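Local coordinates for penicillin-binding protein PbpB (Mycobacterium tuberculosis, PDB 6KGU) that cross-links peptidoglycan from lipid intermediates in cell wall synthesis, through a transpeptidase domain that is the target of beta-lactam antibiotics such as aztreonam, at residues Val22-Asp27 / Glu232-Ala237; Tyr204-Val209 / Asp239-Pro244; Ser277-His282 / Gln334-Glu339; Glu289-Pro294 / Thr318-Lys323; Lys413-Pro418 / Thr423-Pro428. One frame throughout, in Å; residues are numbered along the deposited sequence.

Contact 1 (Val22-Asp27 / Glu232-Ala237); sequences VDRNND and EVLAMA
Arg24 and Glu232 form a salt bridge in which two nitrogens converge on one oxygen. Arg24 NH1 lies 3.0 Å from Glu232 OE1, and Arg24 NH2 reaches the same OE1 at 3.1 Å. This is an end-on grip that joins the Asx turn and type I beta turn Asp23-Asn26, in the N-terminal part of the chain related to PBP dimerisation domains, to the first residues of the segment leading into edge strand 233-238 of the transpeptidase sheet. The acceptor sits in the guanidinium plane; both nitrogens use one oxygen and the two flat groups are turned 65° apart, so this is not the coplanar pairing with two oxygens. NH1 meets OE1 from above the carboxylate plane, whereas NH2 comes nearly along the C-O axis. The bonds are moderately bent, with N-H...O angles of 151° and 146°. Each partner has a second hold: NH1 donates to the backbone oxygen of Thr196, and Glu232 OE2 makes a salt bridge with Lys413. The carboxylate therefore lies between two cationic groups, which would be expected to favour its ionised form. The Arg24 chain bends at chi3, which turns the guanidinium toward Glu232, and Glu232 runs extended beyond CG to meet it. On the turn itself, Asp23 OD1 accepts from Asn25 N (2.9 Å) and Asp27 N (2.8 Å), which approach from opposite faces of the carboxylate and fix the loop that carries Arg24. The whole contact buries 117 Å², and its apolar part is Leu234, whose CD2 methyl lies 3.6 Å from Arg24 NH1, set obliquely to the guanidinium.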
# COMPACT_ATOMS: atom_id res chain seq x y z
N VAL A 22 10.15 -4.75 19.11
CA VAL A 22 9.52 -3.54 19.61
C VAL A 22 9.22 -2.62 18.43
O VAL A 22 9.77 -2.78 17.34
CB VAL A 22 10.40 -2.81 20.66
CG1 VAL A 22 10.85 -3.77 21.75
CG2 VAL A 22 11.61 -2.15 20.00
N ASP A 23 8.35 -1.64 18.65
CA ASP A 23 8.02 -0.68 17.61
C ASP A 23 9.04 0.46 17.64
O ASP A 23 9.99 0.45 18.43
CB ASP A 23 6.57 -0.21 17.74
CG ASP A 23 6.37 0.94 18.77
OD1 ASP A 23 7.26 1.22 19.59
OD2 ASP A 23 5.27 1.55 18.76
N ARG A 24 8.86 1.46 16.77
CA ARG A 24 9.85 2.52 16.62
C ARG A 24 10.08 3.30 17.92
O ARG A 24 11.15 3.90 18.09
CB ARG A 24 9.44 3.47 15.49
CG ARG A 24 8.27 4.41 15.79
CD ARG A 24 7.81 5.19 14.54
NE ARG A 24 8.85 6.09 14.00
CZ ARG A 24 9.50 5.93 12.86
NH1 ARG A 24 9.26 4.89 12.08
NH2 ARG A 24 10.41 6.82 12.48
N ASN A 25 9.12 3.28 18.83
CA ASN A 25 9.24 3.97 20.11
C ASN A 25 9.51 3.01 21.26
O ASN A 25 9.30 3.37 22.42
CB ASN A 25 7.97 4.78 20.37
CG ASN A 25 7.66 5.73 19.24
OD1 ASN A 25 8.53 6.47 18.78
ND2 ASN A 25 6.41 5.73 18.79
N ASN A 26 9.97 1.80 20.95
CA ASN A 26 10.33 0.76 21.92
C ASN A 26 9.14 0.20 22.68
O ASN A 26 9.32 -0.46 23.69
CB ASN A 26 11.41 1.26 22.89
CG ASN A 26 12.79 1.01 22.38
OD1 ASN A 26 13.29 1.74 21.51
ND2 ASN A 26 13.43 -0.04 22.88
N ASP A 27 7.93 0.42 22.21
CA ASP A 27 6.78 -0.28 22.77
C ASP A 27 6.84 -1.75 22.36
O ASP A 27 6.95 -2.07 21.17
CB ASP A 27 5.48 0.36 22.28
CG ASP A 27 4.28 -0.14 23.03
OD1 ASP A 27 4.35 -0.23 24.27
OD2 ASP A 27 3.27 -0.48 22.37
N GLU A 232 9.30 4.58 5.33
CA GLU A 232 9.23 3.60 6.40
C GLU A 232 7.78 3.17 6.59
O GLU A 232 6.84 3.94 6.37
CB GLU A 232 9.79 4.18 7.70
CG GLU A 232 11.31 4.39 7.67
CD GLU A 232 11.89 4.81 9.02
OE1 GLU A 232 11.17 5.45 9.83
OE2 GLU A 232 13.07 4.50 9.27
N VAL A 233 7.61 1.90 6.95
CA VAL A 233 6.29 1.32 7.15
C VAL A 233 5.81 1.66 8.56
O VAL A 233 6.31 1.12 9.55
CB VAL A 233 6.30 -0.20 6.95
CG1 VAL A 233 4.93 -0.78 7.29
CG2 VAL A 233 6.73 -0.53 5.49
N LEU A 234 4.83 2.56 8.65
CA LEU A 234 4.27 2.97 9.95
C LEU A 234 3.10 2.09 10.39
O LEU A 234 2.85 1.96 11.59
CB LEU A 234 3.80 4.43 9.88
CG LEU A 234 4.85 5.51 9.55
CD1 LEU A 234 4.27 6.92 9.74
CD2 LEU A 234 6.11 5.34 10.42
N ALA A 235 2.37 1.51 9.45
CA ALA A 235 1.30 0.56 9.76
C ALA A 235 1.14 -0.38 8.57
O ALA A 235 1.26 0.04 7.42
CB ALA A 235 -0.03 1.27 10.05
N MET A 236 0.86 -1.65 8.87
CA MET A 236 0.58 -2.63 7.82
C MET A 236 -0.41 -3.60 8.44
O MET A 236 -0.08 -4.28 9.42
CB MET A 236 1.86 -3.33 7.35
CG MET A 236 1.68 -4.35 6.24
SD MET A 236 3.24 -5.11 5.68
CE MET A 236 3.83 -3.85 4.54
N ALA A 237 -1.63 -3.65 7.92
CA ALA A 237 -2.68 -4.41 8.58
C ALA A 237 -3.58 -5.11 7.58
O ALA A 237 -3.79 -4.64 6.46
CB ALA A 237 -3.54 -3.52 9.49

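Contact 2 (Tyr204-Val209 / Asp239-Pro244)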
# COMPACT_ATOMS: atom_id res chain seq x y z
N TYR A 204 -4.84 1.70 15.44
CA TYR A 204 -6.01 2.36 14.86
C TYR A 204 -6.28 1.84 13.46
O TYR A 204 -7.42 1.52 13.10
CB TYR A 204 -5.78 3.88 14.83
CG TYR A 204 -7.00 4.66 14.39
CD1 TYR A 204 -8.01 4.98 15.29
CD2 TYR A 204 -7.13 5.08 13.08
CE1 TYR A 204 -9.14 5.69 14.89
CE2 TYR A 204 -8.25 5.80 12.67
CZ TYR A 204 -9.25 6.10 13.58
OH TYR A 204 -10.36 6.80 13.15
N VAL A 205 -5.24 1.74 12.63
CA VAL A 205 -5.42 1.27 11.26
C VAL A 205 -5.94 -0.17 11.26
O VAL A 205 -6.86 -0.50 10.51
CB VAL A 205 -4.11 1.42 10.47
CG1 VAL A 205 -4.21 0.71 9.10
CG2 VAL A 205 -3.78 2.92 10.30
N GLN A 206 -5.39 -1.03 12.13
CA GLN A 206 -5.79 -2.44 12.13
C GLN A 206 -7.26 -2.59 12.52
O GLN A 206 -7.99 -3.39 11.91
CB GLN A 206 -4.89 -3.24 13.07
CG GLN A 206 -5.08 -4.77 12.99
CD GLN A 206 -3.96 -5.55 13.67
OE1 GLN A 206 -2.82 -5.07 13.79
NE2 GLN A 206 -4.28 -6.76 14.14
N GLN A 207 -7.71 -1.83 13.52
CA GLN A 207 -9.12 -1.82 13.89
C GLN A 207 -9.99 -1.29 12.75
O GLN A 207 -11.04 -1.86 12.44
CB GLN A 207 -9.33 -0.96 15.11
CG GLN A 207 -8.83 -1.50 16.40
CD GLN A 207 -9.16 -0.52 17.49
OE1 GLN A 207 -8.51 0.52 17.62
NE2 GLN A 207 -10.24 -0.80 18.21
N GLN A 208 -9.59 -0.17 12.17
CA GLN A 208 -10.38 0.38 11.07
C GLN A 208 -10.45 -0.59 9.90
O GLN A 208 -11.48 -0.68 9.23
CB GLN A 208 -9.81 1.74 10.64
CG GLN A 208 -10.11 2.87 11.67
CD GLN A 208 -11.57 3.33 11.61
OE1 GLN A 208 -12.20 3.29 10.55
NE2 GLN A 208 -12.10 3.76 12.74
N VAL A 209 -9.39 -1.37 9.67
CA VAL A 209 -9.44 -2.34 8.58
C VAL A 209 -10.45 -3.44 8.90
O VAL A 209 -11.18 -3.91 8.00
CB VAL A 209 -8.03 -2.91 8.33
CG1 VAL A 209 -8.09 -4.29 7.69
CG2 VAL A 209 -7.23 -1.93 7.43
N ASP A 239 -7.47 -7.59 7.82
CA ASP A 239 -8.55 -8.04 8.68
C ASP A 239 -8.27 -9.47 9.15
O ASP A 239 -7.43 -10.18 8.59
CB ASP A 239 -9.88 -8.00 7.93
CG ASP A 239 -9.98 -9.09 6.87
OD1 ASP A 239 -9.25 -9.00 5.85
OD2 ASP A 239 -10.80 -10.01 7.06
N ASN A 240 -8.99 -9.88 10.20
CA ASN A 240 -9.04 -11.29 10.60
C ASN A 240 -7.67 -11.81 11.07
O ASN A 240 -7.35 -12.98 10.88
CB ASN A 240 -9.56 -12.16 9.44
CG ASN A 240 -10.05 -13.53 9.90
OD1 ASN A 240 -10.50 -13.69 11.03
ND2 ASN A 240 -9.95 -14.53 9.01
N THR A 241 -6.87 -10.92 11.68
CA THR A 241 -5.49 -11.26 12.03
C THR A 241 -5.45 -12.22 13.21
O THR A 241 -6.10 -12.00 14.23
CB THR A 241 -4.71 -10.00 12.39
OG1 THR A 241 -4.79 -9.04 11.33
CG2 THR A 241 -3.24 -10.34 12.64
N PHE A 242 -4.62 -13.26 13.09
CA PHE A 242 -4.57 -14.28 14.12
C PHE A 242 -3.94 -13.74 15.41
O PHE A 242 -3.35 -12.65 15.45
CB PHE A 242 -3.78 -15.49 13.64
CG PHE A 242 -2.28 -15.35 13.76
CD1 PHE A 242 -1.60 -14.37 13.05
CD2 PHE A 242 -1.56 -16.21 14.57
CE1 PHE A 242 -0.21 -14.25 13.13
CE2 PHE A 242 -0.18 -16.10 14.66
CZ PHE A 242 0.49 -15.11 13.93
N ASP A 243 -4.06 -14.53 16.46
CA ASP A 243 -3.52 -14.15 17.76
C ASP A 243 -2.37 -15.08 18.12
O ASP A 243 -2.62 -16.24 18.49
CB ASP A 243 -4.61 -14.20 18.83
CG ASP A 243 -4.12 -13.75 20.20
OD1 ASP A 243 -2.90 -13.53 20.40
OD2 ASP A 243 -4.98 -13.64 21.08
N PRO A 244 -1.12 -14.64 18.03
CA PRO A 244 0.01 -15.54 18.31
C PRO A 244 0.15 -15.92 19.78
O PRO A 244 0.98 -16.78 20.09
CB PRO A 244 1.22 -14.74 17.83
CG PRO A 244 0.82 -13.30 18.00
CD PRO A 244 -0.67 -13.26 17.72
O HOH W 1 -7.22 -7.91 12.86
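Val209 and Asp239 bury the most surface here, about 40 Å² each, and they meet through a methyl group set against backbone. Val209 CG1 lies 3.4 Å from Asp239 N, and the side chains themselves come no closer than 4.1 Å, from CG1 to Asp239 CB. The methyl gets there because CG1 stands opposite the valine's own backbone N (chi1 155°), which carries it off the helix toward the chain at Asp239. The carboxylate of Asp239 is used elsewhere: OD1 accepts from Val221 N on the neighbouring strand 220-227. Val209 also packs on Val221 and Ala223 of that strand. The arrangement thus belongs to the helix-on-sheet packing of the transpeptidase domain, with helix 199-216 lying against strand 220-227 and against the chain that leaves edge strand 233-238. One helical turn earlier, Gln206 runs out extended and crosses Thr241 at about a right angle. Its NE2 stands 3.7 Å from both Thr241 CB and Thr241 OG1. A water links the same pair: it accepts from Thr241 N at 3.3 Å and, weakly, from Gln206 NE2 at 3.4 Å. The amide has firmer partners outside, since NE2 donates to Ser132 O while OE1 accepts from Ala134 N and Gln202 NE2. Bonds at both ends of the amide fix its rotation. Thr241 also packs on Ala135 of helix 135-138.

Contact 3 (Ser277-His282 / Gln334-Glu339)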
# COMPACT_ATOMS: atom_id res chain seq x y z
N SER A 277 2.05 10.73 -14.31
CA SER A 277 3.42 11.16 -14.07
C SER A 277 4.20 11.22 -15.37
O SER A 277 4.97 12.16 -15.60
CB SER A 277 4.09 10.19 -13.09
OG SER A 277 3.40 10.17 -11.85
N ALA A 278 4.03 10.23 -16.23
CA ALA A 278 4.78 10.21 -17.48
C ALA A 278 4.39 11.38 -18.38
O ALA A 278 5.26 12.08 -18.90
CB ALA A 278 4.57 8.87 -18.19
N VAL A 279 3.09 11.60 -18.56
CA VAL A 279 2.66 12.64 -19.49
C VAL A 279 3.09 14.03 -18.99
O VAL A 279 3.44 14.90 -19.80
CB VAL A 279 1.14 12.53 -19.75
CG1 VAL A 279 0.33 13.42 -18.82
CG2 VAL A 279 0.80 12.84 -21.20
N ILE A 280 3.12 14.25 -17.67
CA ILE A 280 3.60 15.54 -17.16
C ILE A 280 5.12 15.63 -17.25
O ILE A 280 5.67 16.65 -17.68
CB ILE A 280 3.11 15.77 -15.71
CG1 ILE A 280 1.58 15.83 -15.64
CG2 ILE A 280 3.77 17.01 -15.10
CD1 ILE A 280 0.97 17.02 -16.39
N GLU A 281 5.82 14.56 -16.85
CA GLU A 281 7.28 14.60 -16.78
C GLU A 281 7.91 14.84 -18.15
O GLU A 281 8.93 15.54 -18.26
CB GLU A 281 7.83 13.29 -16.19
CG GLU A 281 9.36 13.16 -16.25
CD GLU A 281 10.10 13.95 -15.18
OE1 GLU A 281 9.46 14.58 -14.32
OE2 GLU A 281 11.36 13.92 -15.20
N HIS A 282 7.34 14.27 -19.19
CA HIS A 282 7.87 14.51 -20.52
C HIS A 282 7.24 15.72 -21.21
O HIS A 282 7.47 15.93 -22.40
CB HIS A 282 7.69 13.25 -21.37
CG HIS A 282 8.39 12.06 -20.79
ND1 HIS A 282 9.76 12.02 -20.63
CD2 HIS A 282 7.91 10.89 -20.31
CE1 HIS A 282 10.10 10.86 -20.09
NE2 HIS A 282 9.00 10.16 -19.87
N GLN A 334 -0.92 7.55 -25.32
CA GLN A 334 -0.44 7.49 -26.71
C GLN A 334 0.61 8.55 -26.97
O GLN A 334 1.52 8.34 -27.78
CB GLN A 334 -1.59 7.66 -27.70
CG GLN A 334 -2.53 6.48 -27.85
CD GLN A 334 -3.69 6.79 -28.79
OE1 GLN A 334 -3.63 7.75 -29.55
NE2 GLN A 334 -4.75 5.99 -28.73
N ARG A 335 0.52 9.71 -26.29
CA ARG A 335 1.56 10.72 -26.44
C ARG A 335 2.87 10.24 -25.84
O ARG A 335 3.95 10.52 -26.38
CB ARG A 335 1.13 12.03 -25.79
CG ARG A 335 -0.29 12.48 -26.12
CD ARG A 335 -0.60 13.82 -25.44
NE ARG A 335 -1.90 14.37 -25.86
CZ ARG A 335 -2.36 15.56 -25.49
NH1 ARG A 335 -1.63 16.32 -24.69
NH2 ARG A 335 -3.55 15.99 -25.92
N VAL A 336 2.79 9.51 -24.72
CA VAL A 336 3.98 9.02 -24.04
C VAL A 336 4.70 7.98 -24.90
O VAL A 336 5.93 8.03 -25.05
CB VAL A 336 3.60 8.43 -22.66
CG1 VAL A 336 4.80 7.77 -22.01
CG2 VAL A 336 3.03 9.53 -21.77
N GLY A 337 3.95 7.02 -25.44
CA GLY A 337 4.54 5.93 -26.19
C GLY A 337 4.88 4.75 -25.30
O GLY A 337 5.09 4.89 -24.09
N PRO A 338 4.94 3.55 -25.90
CA PRO A 338 5.22 2.33 -25.11
C PRO A 338 6.55 2.34 -24.37
O PRO A 338 6.60 1.94 -23.19
CB PRO A 338 5.18 1.21 -26.17
CG PRO A 338 4.34 1.75 -27.26
CD PRO A 338 4.58 3.23 -27.30
N GLU A 339 7.62 2.80 -25.02
CA GLU A 339 8.95 2.74 -24.42
C GLU A 339 9.05 3.62 -23.19
O GLU A 339 9.52 3.18 -22.13
CB GLU A 339 10.01 3.15 -25.44
CG GLU A 339 10.35 2.05 -26.43
CD GLU A 339 11.72 2.25 -27.05
OE1 GLU A 339 12.03 3.39 -27.47
OE2 GLU A 339 12.50 1.27 -27.11
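Val336 presses both of its methyls onto one turn of helix 272-281. CG2 approaches the backbone, 3.8 Å from Val279 N, and also stands 4.0 Å from Val279 CG2. The second methyl, CG1, reaches Ala278 CB at 4.0 Å, a distance that CG2 matches. The isopropyl group therefore straddles the neighbouring residues Ala278 and Val279, and Val336 contributes 71 Å² of the 170 Å² buried. Its chi1 of 173° puts CG1 opposite the backbone N and CG2 opposite the carbonyl carbon, which sets both methyls against Ala278 CB while CG2 alone also reaches Val279. The side chains of Val279 and Val336 cross at about a right angle. Behind Val336 the chain changes helix: Gly337, with positive phi (90°), ends helix 326-336 and occupies the N-cap position of helix 338-347. Further out, Tyr341 packs on Val336 and Met344 on Ala278, both from that following helix, while Arg335 is held by Leu284 O and a salt bridge to Glu289. The result is apolar helix-to-helix packing in the mainly helical part of the transpeptidase domain, joining the C-terminal end of helix 272-281 to the junction of helices 326-336 and 338-347.

Contact 4 (Glu289-Pro294 / Thr318-Lys323); sequences EVLQVP and TGVFGK
Leu291 and Val320 meet methyl to methyl, with Leu291 CD1 at 3.6 Å from Val320 CG2. The two side chains cross at about a right angle. Leu291 turns CG opposite its own carbonyl carbon (chi1 -50°), which sends its branched end from the loop toward the helix. Val320 has chi1 160°, about 20° short of full anti, with CG1 opposite the backbone N and CG2 opposite the carbonyl carbon. It is CG2 that faces the loop. The same methyl also receives Val293, whose CG2 lies 4.2 Å away, so a single methyl of the helix serves two loop residues, and Val320 supplies 48 Å² of the 100 Å² buried. Its other methyl, CG1, lies 4.2 Å above the plane of the Phe321 ring, over the centre of its face. This is packing in the helical part of the transpeptidase domain, where the extended chain 289-294 runs past the short helix 317-323. The side chain of Val320 lies about 10 Å from that of Ser269, the probable acyl-ester serine, and about as far from the bound aztreonam, so it lies near the site without touching it. From there the packing spreads to helix 326-336: Leu291 touches Arg335, Val293 touches Val327 and Val320 touches Thr329. Phe321, in turn, packs on Lys272 and Ala276 of helix 272-281.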
# COMPACT_ATOMS: atom_id res chain seq x y z
N GLU A 289 -4.91 21.46 -19.56
CA GLU A 289 -5.18 21.24 -20.98
C GLU A 289 -6.60 20.68 -21.16
O GLU A 289 -6.96 19.68 -20.53
CB GLU A 289 -4.16 20.27 -21.60
CG GLU A 289 -4.46 19.98 -23.09
CD GLU A 289 -3.52 18.98 -23.76
OE1 GLU A 289 -2.50 18.59 -23.16
OE2 GLU A 289 -3.82 18.58 -24.91
N VAL A 290 -7.40 21.36 -21.97
CA VAL A 290 -8.73 20.87 -22.34
C VAL A 290 -8.58 19.80 -23.42
O VAL A 290 -8.08 20.07 -24.51
CB VAL A 290 -9.61 22.03 -22.84
CG1 VAL A 290 -11.01 21.51 -23.24
CG2 VAL A 290 -9.70 23.13 -21.75
N LEU A 291 -9.01 18.58 -23.10
CA LEU A 291 -8.98 17.48 -24.05
C LEU A 291 -10.36 17.28 -24.67
O LEU A 291 -11.33 17.94 -24.32
CB LEU A 291 -8.50 16.21 -23.36
CG LEU A 291 -7.21 16.41 -22.57
CD1 LEU A 291 -7.04 15.30 -21.55
CD2 LEU A 291 -6.02 16.46 -23.51
N GLN A 292 -10.44 16.35 -25.63
CA GLN A 292 -11.70 15.91 -26.23
C GLN A 292 -11.74 14.40 -26.10
O GLN A 292 -11.00 13.69 -26.79
CB GLN A 292 -11.80 16.34 -27.69
CG GLN A 292 -11.67 17.86 -27.93
CD GLN A 292 -12.66 18.67 -27.11
OE1 GLN A 292 -13.83 18.30 -26.99
NE2 GLN A 292 -12.20 19.77 -26.52
N VAL A 293 -12.59 13.89 -25.21
CA VAL A 293 -12.51 12.49 -24.82
C VAL A 293 -13.79 11.78 -25.28
O VAL A 293 -14.87 12.03 -24.72
CB VAL A 293 -12.29 12.35 -23.31
CG1 VAL A 293 -12.06 10.88 -22.91
CG2 VAL A 293 -11.09 13.23 -22.88
N PRO A 294 -13.72 10.90 -26.27
CA PRO A 294 -14.90 10.12 -26.67
C PRO A 294 -15.22 9.04 -25.66
O PRO A 294 -14.42 8.70 -24.78
CB PRO A 294 -14.49 9.50 -28.01
CG PRO A 294 -12.99 9.46 -27.96
CD PRO A 294 -12.58 10.69 -27.18
N THR A 318 -6.57 17.11 -15.79
CA THR A 318 -6.98 16.90 -14.40
C THR A 318 -8.25 16.07 -14.31
O THR A 318 -8.30 15.08 -13.57
CB THR A 318 -7.15 18.27 -13.72
OG1 THR A 318 -5.85 18.86 -13.57
CG2 THR A 318 -7.81 18.14 -12.34
N GLY A 319 -9.27 16.41 -15.10
CA GLY A 319 -10.51 15.67 -15.06
C GLY A 319 -10.39 14.23 -15.54
O GLY A 319 -11.16 13.37 -15.09
N VAL A 320 -9.47 13.95 -16.46
CA VAL A 320 -9.29 12.58 -16.92
C VAL A 320 -8.94 11.68 -15.75
O VAL A 320 -9.50 10.59 -15.59
CB VAL A 320 -8.21 12.52 -18.02
CG1 VAL A 320 -7.66 11.09 -18.15
CG2 VAL A 320 -8.78 13.01 -19.34
N PHE A 321 -8.01 12.12 -14.91
CA PHE A 321 -7.67 11.34 -13.73
C PHE A 321 -8.67 11.54 -12.59
O PHE A 321 -8.96 10.59 -11.86
CB PHE A 321 -6.23 11.68 -13.34
CG PHE A 321 -5.26 11.38 -14.44
CD1 PHE A 321 -5.01 10.06 -14.81
CD2 PHE A 321 -4.65 12.40 -15.17
CE1 PHE A 321 -4.13 9.74 -15.87
CE2 PHE A 321 -3.77 12.10 -16.21
CZ PHE A 321 -3.51 10.76 -16.55
N GLY A 322 -9.26 12.73 -12.47
CA GLY A 322 -10.24 12.96 -11.42
C GLY A 322 -11.52 12.16 -11.62
O GLY A 322 -12.10 11.67 -10.65
N LYS A 323 -11.96 12.00 -12.88
CA LYS A 323 -13.15 11.21 -13.20
C LYS A 323 -12.81 9.78 -13.59
O LYS A 323 -13.72 8.95 -13.69
CB LYS A 323 -13.95 11.86 -14.34
CG LYS A 323 -14.61 13.19 -13.92
CD LYS A 323 -15.72 13.63 -14.86
CE LYS A 323 -16.25 15.02 -14.49
NZ LYS A 323 -16.91 15.05 -13.13

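Contact 5 (Lys413-Pro418 / Thr423-Pro428)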
# COMPACT_ATOMS: atom_id res chain seq x y z
N LYS A 413 13.74 -0.89 11.49
CA LYS A 413 14.42 0.39 11.70
C LYS A 413 15.85 0.20 12.22
O LYS A 413 16.76 0.92 11.80
CB LYS A 413 13.63 1.26 12.67
CG LYS A 413 14.10 2.72 12.66
CD LYS A 413 13.02 3.68 13.14
CE LYS A 413 13.50 5.13 13.10
NZ LYS A 413 14.00 5.53 11.76
N ALA A 414 16.05 -0.76 13.12
CA ALA A 414 17.33 -0.90 13.81
C ALA A 414 17.34 -2.22 14.57
O ALA A 414 16.32 -2.89 14.71
CB ALA A 414 17.57 0.27 14.77
N THR A 415 18.53 -2.60 15.04
CA THR A 415 18.69 -3.72 15.95
C THR A 415 19.55 -3.31 17.13
O THR A 415 20.53 -2.56 16.97
CB THR A 415 19.32 -4.94 15.26
OG1 THR A 415 20.63 -4.58 14.81
CG2 THR A 415 18.49 -5.37 14.07
N VAL A 416 19.21 -3.80 18.31
CA VAL A 416 19.93 -3.46 19.53
C VAL A 416 20.64 -4.71 20.04
O VAL A 416 19.99 -5.73 20.32
CB VAL A 416 19.00 -2.88 20.60
CG1 VAL A 416 19.81 -2.44 21.82
CG2 VAL A 416 18.22 -1.70 20.01
N ALA A 417 21.96 -4.62 20.14
CA ALA A 417 22.78 -5.73 20.58
C ALA A 417 22.60 -5.94 22.08
O ALA A 417 22.10 -5.05 22.78
CB ALA A 417 24.25 -5.45 20.25
N PRO A 418 22.96 -7.12 22.59
CA PRO A 418 22.78 -7.38 24.03
C PRO A 418 23.46 -6.36 24.95
O PRO A 418 22.95 -6.13 26.06
CB PRO A 418 23.38 -8.78 24.21
CG PRO A 418 23.20 -9.43 22.89
CD PRO A 418 23.38 -8.34 21.87
N THR A 423 22.34 -0.25 16.31
CA THR A 423 22.76 -0.04 14.92
C THR A 423 21.52 0.20 14.06
O THR A 423 20.65 -0.67 13.98
CB THR A 423 23.53 -1.26 14.41
OG1 THR A 423 24.63 -1.53 15.29
CG2 THR A 423 24.05 -1.04 12.99
N GLU A 424 21.44 1.37 13.43
CA GLU A 424 20.34 1.63 12.50
C GLU A 424 20.46 0.74 11.27
O GLU A 424 21.56 0.42 10.81
CB GLU A 424 20.31 3.10 12.05
CG GLU A 424 20.24 4.09 13.18
CD GLU A 424 19.02 3.87 14.05
OE1 GLU A 424 17.89 4.01 13.55
OE2 GLU A 424 19.20 3.56 15.25
N GLU A 425 19.31 0.35 10.73
CA GLU A 425 19.31 -0.35 9.45
C GLU A 425 19.80 0.58 8.35
O GLU A 425 19.43 1.76 8.32
CB GLU A 425 17.91 -0.86 9.11
CG GLU A 425 17.52 -2.10 9.87
CD GLU A 425 18.36 -3.28 9.45
OE1 GLU A 425 18.23 -3.70 8.28
OE2 GLU A 425 19.17 -3.76 10.28
N PRO A 426 20.61 0.09 7.42
CA PRO A 426 21.04 0.94 6.30
C PRO A 426 19.85 1.38 5.46
O PRO A 426 18.95 0.59 5.16
CB PRO A 426 22.00 0.03 5.50
CG PRO A 426 21.69 -1.36 5.95
CD PRO A 426 21.21 -1.26 7.36
N ARG A 427 19.83 2.65 5.13
CA ARG A 427 18.75 3.21 4.31
C ARG A 427 18.93 2.78 2.86
O ARG A 427 20.05 2.74 2.36
CB ARG A 427 18.74 4.73 4.41
CG ARG A 427 18.45 5.22 5.82
CD ARG A 427 17.05 4.78 6.23
NE ARG A 427 16.06 5.37 5.35
CZ ARG A 427 14.90 4.80 5.00
NH1 ARG A 427 14.56 3.59 5.45
NH2 ARG A 427 14.11 5.46 4.17
N PRO A 428 17.84 2.43 2.17
CA PRO A 428 17.97 2.08 0.75
C PRO A 428 18.28 3.31 -0.08
O PRO A 428 18.02 4.45 0.33
CB PRO A 428 16.60 1.49 0.41
CG PRO A 428 15.65 2.23 1.33
CD PRO A 428 16.43 2.52 2.60
O HOH W 2 16.66 4.76 11.25
O HOH W 3 16.75 2.79 9.33
O HOH W 4 23.91 -2.81 17.53
O HOH W 5 20.60 -2.94 12.25
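A beta hairpin is closed here by strands 412-416 and 422-424, paired antiparallel. Thr415 and Thr423 form the hydrogen-bonded pair: Thr423 N donates to Thr415 O at 3.0 Å, and Thr415 N to Thr423 O at 3.1 Å. Ala414 and Glu424 are the non-hydrogen-bonded pair, their CA atoms 4.1 Å apart. Beyond it, Glu425 N donates to Lys413 O at 2.8 Å, with an almost straight N-H...O angle of 171°. Ala414 CB lies 3.3 Å from Thr423 O, and the Glu424 carboxylate folds over the same methyl because its chain bends at chi2 (-58°). Lys413 runs alongside Glu424 and points the same way. A water accepting from Lys413 NZ and donating to Glu424 OE1 bridges the two charges, while their stronger partners are Glu232 and Arg422. On the face of the threonines another water joins Thr415 OG1, Thr423 O and Glu425 OE2, the last at 2.6 Å. Strand 422-424 is the outer edge of its six-stranded mixed sheet. Strand 412-416 lies between it and 192-195, where Lys413 and Ala414 both face Val194 in a classic beta bulge, and Val416 packs on Thr192 and Val194.

Overall arrangement
From the N terminus, contact 1 closes the longest loop, linking the turn after strand 21-22 to strand 233-238 across 204 residues. Contact 2 crosses it: its segments alternate with those of contact 1 along the chain, and the two touch where Ala235 and Ala237 pack on helix 199-216. Contacts 3 and 4 follow in series, contact 4 lying within the span that contact 3 encloses, and Arg335 to Glu289 joins them. They occupy the helical part of the transpeptidase domain, opposite contact 1 across the chain's centre, about 37 and 40 Å from it between centres. Contact 5, a local hairpin, comes last yet returns to contact 1 through Lys413 and Glu232, tying the mixed sheet to the transpeptidase sheet.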